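Local coordinates for putative capsid protein of prophage (Escherichia coli CFT073, PDB 3BQW) that probably serves as a major capsid protein, a prophage-encoded subunit of the phage coat, at residues T44-L49 with T81-Y86. Numbering follows the deposited sequence.
Sequences TQNIML and TIKPGY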
# COMPACT_ATOMS: atom_id res chain seq x y z
N THR A 44 21.03 -2.05 -7.14
CA THR A 44 20.83 -1.49 -8.48
C THR A 44 19.58 -0.59 -8.49
O THR A 44 18.65 -0.73 -7.67
CB THR A 44 20.70 -2.61 -9.51
OG1 THR A 44 19.71 -3.54 -9.07
CG2 THR A 44 22.04 -3.35 -9.67
N GLN A 45 19.60 0.37 -9.40
CA GLN A 45 18.51 1.29 -9.60
C GLN A 45 17.24 0.54 -9.90
O GLN A 45 16.19 0.84 -9.34
CB GLN A 45 18.81 2.22 -10.76
CG GLN A 45 17.73 3.22 -11.03
CD GLN A 45 18.05 4.10 -12.23
OE1 GLN A 45 18.94 3.78 -13.02
NE2 GLN A 45 17.33 5.21 -12.37
N ASN A 46 17.35 -0.43 -10.80
CA ASN A 46 16.25 -1.27 -11.17
C ASN A 46 16.16 -2.50 -10.31
O ASN A 46 17.16 -3.02 -9.84
CB ASN A 46 16.34 -1.69 -12.64
CG ASN A 46 16.32 -0.51 -13.56
OD1 ASN A 46 17.01 -0.47 -14.57
ND2 ASN A 46 15.53 0.47 -13.20
N ILE A 47 14.92 -2.95 -10.13
CA ILE A 47 14.62 -4.19 -9.44
C ILE A 47 14.94 -5.34 -10.38
O ILE A 47 14.41 -5.41 -11.49
CB ILE A 47 13.12 -4.27 -9.02
CG1 ILE A 47 12.69 -3.08 -8.15
CG2 ILE A 47 12.82 -5.60 -8.32
CD1 ILE A 47 13.61 -2.84 -7.03
N MET A 48 15.81 -6.23 -9.90
CA MET A 48 16.21 -7.40 -10.64
C MET A 48 15.59 -8.67 -10.05
O MET A 48 16.16 -9.29 -9.15
CB MET A 48 17.74 -7.47 -10.63
CG MET A 48 18.42 -6.21 -11.19
SD MET A 48 17.87 -5.68 -12.83
CE MET A 48 19.39 -4.98 -13.43
N LEU A 49 14.43 -9.06 -10.56
CA LEU A 49 13.58 -10.05 -9.90
C LEU A 49 14.17 -11.45 -9.92
O LEU A 49 13.95 -12.23 -9.00
CB LEU A 49 12.19 -10.08 -10.54
CG LEU A 49 11.27 -8.87 -10.37
CD1 LEU A 49 9.91 -9.11 -11.09
CD2 LEU A 49 11.05 -8.51 -8.88
N THR A 81 13.61 -7.37 -15.19
CA THR A 81 14.08 -6.05 -14.81
C THR A 81 12.91 -5.09 -14.78
O THR A 81 12.28 -4.85 -15.82
CB THR A 81 15.15 -5.56 -15.80
OG1 THR A 81 16.17 -6.55 -15.89
CG2 THR A 81 15.78 -4.24 -15.36
N ILE A 82 12.63 -4.54 -13.60
CA ILE A 82 11.53 -3.62 -13.37
C ILE A 82 12.10 -2.27 -12.92
O ILE A 82 12.89 -2.21 -11.99
CB ILE A 82 10.57 -4.13 -12.26
CG1 ILE A 82 10.05 -5.54 -12.58
CG2 ILE A 82 9.43 -3.13 -12.00
CD1 ILE A 82 9.08 -5.63 -13.70
N LYS A 83 11.69 -1.19 -13.57
CA LYS A 83 12.10 0.15 -13.18
C LYS A 83 11.06 0.71 -12.20
O LYS A 83 9.91 0.89 -12.54
CB LYS A 83 12.26 1.04 -14.43
CG LYS A 83 12.72 2.50 -14.16
CD LYS A 83 14.18 2.69 -13.64
CE LYS A 83 14.34 3.94 -12.74
NZ LYS A 83 13.26 4.15 -11.64
N PRO A 84 11.44 0.91 -10.92
CA PRO A 84 10.46 1.45 -9.97
C PRO A 84 10.17 2.95 -10.15
O PRO A 84 10.97 3.67 -10.70
CB PRO A 84 11.11 1.17 -8.63
CG PRO A 84 12.58 1.26 -8.93
CD PRO A 84 12.73 0.61 -10.28
N GLY A 85 9.00 3.39 -9.69
CA GLY A 85 8.68 4.80 -9.62
C GLY A 85 9.49 5.43 -8.50
O GLY A 85 9.32 5.08 -7.34
N TYR A 86 10.39 6.34 -8.84
CA TYR A 86 11.23 6.99 -7.86
C TYR A 86 10.47 8.14 -7.22
O TYR A 86 9.89 8.98 -7.91
CB TYR A 86 12.51 7.51 -8.50
CG TYR A 86 13.60 7.78 -7.52
CD1 TYR A 86 14.48 6.77 -7.15
CD2 TYR A 86 13.79 9.06 -6.96
CE1 TYR A 86 15.49 7.00 -6.27
CE2 TYR A 86 14.81 9.30 -6.07
CZ TYR A 86 15.67 8.27 -5.73
OH TYR A 86 16.72 8.45 -4.85
O HOH W 1 15.25 5.16 -9.97
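A two-stranded antiparallel sheet of minimal length, made by residues 47-48 and 81-82, joins segments 44-49 and 81-86 in a chain of the phage major capsid protein E family. Ile47 and Ile82 form its hydrogen-bonded pair. Ile82 N to Ile47 O, at 2.9 Å, is nearly straight (173°) and lies in the carbonyl plane; the return bond, Ile47 N to Ile82 O, is equally short but more bent at 146°. Thr81 CA adds a weaker C-H...O contact to the same Ile47 oxygen. A backbone hydrogen bond between Leu49 and Ser80 continues the pairing.

Apolar side chains gather on the isoleucine face. Ile47 and Ile82 meet CB to CB at 4.1 Å, and Leu49 crosses Ile82 obliquely, bringing CD1 to 3.9 Å from Ile82 CG1. Ile82 also packs on strands 61-67 and 159-162, while Leu49 touches Val338 of strand 327-338, so this buried face contacts two other sheets. Pro84 CD packs against Gln45 O, 3.6 Å away, and Ile47 CG1. On the other face, Met48 and Thr81 lie side by side; chi2 of -53° folds the methionine chain so that SD sits 3.6 Å from Thr81 CG2.

Around Gln45 and Lys83 the contact becomes polar and more open. Thr44 OG1 donates to Asn46 O within the loop that precedes strand 47-48. Lys83, with CG anti to its backbone N, bends at chi2 and chi4 and passes obliquely by the extended Gln45 chain. One water spans their tips, accepting from Gln45 NE2 at 3.2 Å and from Lys83 NZ at 2.8 Å.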